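Local coordinates for protein arabinan endo-1,5-alpha-l-arabinosidase A (Cellvibrio cellulosa, PDB 1GYE) that cleaves the alpha-1,5-linked arabinofuranosyl chains of plant cell-wall arabinan, releasing almost exclusively arabinotriose, at residues 1-6 with 17-22. Numbering follows the deposited sequence.
Sequences KQVDVH and WYLFST. With AHR (alpha-L-arabinofuranose), chain B.
S21 OG accepts a nearly straight hydrogen bond from H6 N, 2.9 Å long with an N-H...O angle of 163°. This joins the N-terminal segment 1-6 to strand 16-24 in the five-bladed beta-propeller of this family 43 glycoside hydrolase. The hydroxyl reaches the loop because OG stands anti to the S21 backbone N (chi1 178°). A backbone bond follows one residue on, T22 N to H6 O, also 2.9 Å. H6 is thus held at both its N and its O.

Beside these bonds, towards V3 and L19, the contact is apolar. V5 CB lies 3.6 Å from S21 CB. V5 and L19 meet tip to tip, V5 CG1 to L19 CD2 at 3.8 Å. V3 CG1 adds a looser touch to the same methyl, L19 CD2. L287 of strand 284-294 packs on both V5 and L19, and Y29 of strand 27-31 does the same.

The H6-T22 end of the contact, with D4, lines the substrate pocket. D4 OD2 is 3.2 Å from O5 of the bound arabinofuranose, within hydrogen-bonding distance, though the O5 proton may go to another acceptor. Q285 OE1 is also hydrogen-bonded to this sugar. The H6 ring stacks on H275, and its NE2 is hydrogen-bonded to Y277 OH, so the ring is fixed next to D7, the probable proton acceptor. T22 OG1 is hydrogen-bonded to A64 N and D7 OD2, which ties T22 to that carboxylate. The other branch of T22 faces the sugar, with CG2 at 3.3 Å from arabinofuranose O2.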
# COMPACT_ATOMS: atom_id res chain seq x y z
N LYS A 1 21.42 -12.31 5.33
CA LYS A 1 20.27 -11.52 5.92
C LYS A 1 19.05 -11.35 4.98
O LYS A 1 19.20 -11.28 3.74
CB LYS A 1 20.73 -10.14 6.45
CG LYS A 1 21.93 -10.18 7.43
CD LYS A 1 22.00 -8.94 8.37
CE LYS A 1 23.51 -8.57 8.73
NZ LYS A 1 24.37 -9.69 9.26
N GLN A 2 17.85 -11.29 5.56
CA GLN A 2 16.64 -11.03 4.77
C GLN A 2 16.50 -9.55 4.39
O GLN A 2 17.00 -8.65 5.08
CB GLN A 2 15.38 -11.54 5.48
CG GLN A 2 15.41 -13.06 5.64
CD GLN A 2 14.07 -13.71 5.97
OE1 GLN A 2 12.96 -13.29 5.48
NE2 GLN A 2 14.15 -14.78 6.78
N VAL A 3 15.83 -9.30 3.26
CA VAL A 3 15.59 -7.92 2.87
C VAL A 3 14.56 -7.33 3.84
O VAL A 3 13.45 -7.90 4.01
CB VAL A 3 15.18 -7.75 1.38
CG1 VAL A 3 14.87 -6.27 1.04
CG2 VAL A 3 16.30 -8.26 0.48
N ASP A 4 14.94 -6.24 4.50
CA ASP A 4 13.97 -5.46 5.29
C ASP A 4 13.25 -4.37 4.46
O ASP A 4 13.88 -3.47 3.90
CB ASP A 4 14.60 -4.93 6.59
CG ASP A 4 15.62 -3.84 6.36
OD1 ASP A 4 16.76 -4.19 5.99
OD2 ASP A 4 15.35 -2.61 6.52
N VAL A 5 11.92 -4.48 4.37
CA VAL A 5 11.10 -3.47 3.71
C VAL A 5 9.88 -3.22 4.55
O VAL A 5 9.56 -4.05 5.40
CB VAL A 5 10.63 -3.89 2.29
CG1 VAL A 5 11.81 -4.20 1.37
CG2 VAL A 5 9.67 -5.05 2.34
N HIS A 6 9.21 -2.09 4.36
CA HIS A 6 7.94 -1.79 5.04
C HIS A 6 6.99 -1.31 3.96
O HIS A 6 7.39 -0.58 3.05
CB HIS A 6 8.10 -0.69 6.10
CG HIS A 6 7.25 -0.87 7.35
ND1 HIS A 6 6.05 -0.21 7.55
CD2 HIS A 6 7.47 -1.61 8.47
CE1 HIS A 6 5.55 -0.56 8.73
NE2 HIS A 6 6.40 -1.40 9.31
N TRP A 17 12.58 -7.62 -11.80
CA TRP A 17 11.64 -7.16 -10.76
C TRP A 17 12.19 -5.99 -9.94
O TRP A 17 13.38 -5.87 -9.71
CB TRP A 17 11.20 -8.31 -9.81
CG TRP A 17 10.91 -9.65 -10.49
CD1 TRP A 17 11.80 -10.66 -10.73
CD2 TRP A 17 9.65 -10.11 -10.97
NE1 TRP A 17 11.17 -11.71 -11.35
CE2 TRP A 17 9.85 -11.40 -11.51
CE3 TRP A 17 8.36 -9.55 -11.00
CZ2 TRP A 17 8.82 -12.14 -12.09
CZ3 TRP A 17 7.35 -10.28 -11.56
CH2 TRP A 17 7.58 -11.57 -12.11
N TYR A 18 11.29 -5.14 -9.48
CA TYR A 18 11.63 -3.96 -8.74
C TYR A 18 10.72 -3.90 -7.54
O TYR A 18 9.51 -4.23 -7.61
CB TYR A 18 11.48 -2.73 -9.62
CG TYR A 18 12.55 -2.62 -10.70
CD1 TYR A 18 12.30 -3.07 -12.00
CD2 TYR A 18 13.82 -2.08 -10.42
CE1 TYR A 18 13.29 -2.97 -13.02
CE2 TYR A 18 14.84 -1.96 -11.43
CZ TYR A 18 14.56 -2.41 -12.73
OH TYR A 18 15.54 -2.32 -13.75
N LEU A 19 11.31 -3.54 -6.42
CA LEU A 19 10.64 -3.57 -5.14
C LEU A 19 10.74 -2.14 -4.61
O LEU A 19 11.84 -1.55 -4.64
CB LEU A 19 11.38 -4.55 -4.21
CG LEU A 19 11.07 -4.67 -2.71
CD1 LEU A 19 9.57 -4.91 -2.41
CD2 LEU A 19 11.95 -5.76 -2.07
N PHE A 20 9.62 -1.58 -4.17
CA PHE A 20 9.61 -0.26 -3.56
C PHE A 20 9.15 -0.38 -2.12
O PHE A 20 8.14 -1.07 -1.79
CB PHE A 20 8.71 0.73 -4.33
CG PHE A 20 9.04 0.84 -5.80
CD1 PHE A 20 8.77 -0.21 -6.68
CD2 PHE A 20 9.62 1.99 -6.31
CE1 PHE A 20 9.09 -0.11 -8.04
CE2 PHE A 20 9.97 2.11 -7.66
CZ PHE A 20 9.69 1.07 -8.53
N SER A 21 9.89 0.27 -1.24
CA SER A 21 9.60 0.22 0.19
C SER A 21 9.53 1.61 0.78
O SER A 21 10.25 2.55 0.33
CB SER A 21 10.74 -0.55 0.91
OG SER A 21 10.53 -0.60 2.31
N THR A 22 8.72 1.73 1.83
CA THR A 22 8.86 2.87 2.74
C THR A 22 10.36 3.06 3.06
O THR A 22 11.09 2.11 3.38
CB THR A 22 8.02 2.58 4.02
OG1 THR A 22 6.58 2.73 3.78
CG2 THR A 22 8.36 3.59 5.13
O5 AHR B . 12.34 -1.63 6.62
C5 AHR B . 12.42 -0.38 5.89
C4 AHR B . 12.49 0.77 6.90
O4 AHR B . 11.49 0.67 7.94
C3 AHR B . 12.28 2.11 6.28
O3 AHR B . 13.60 2.57 6.04
C2 AHR B . 11.73 2.88 7.45
O2 AHR B . 11.03 4.03 7.03
C1 AHR B . 10.86 1.91 8.19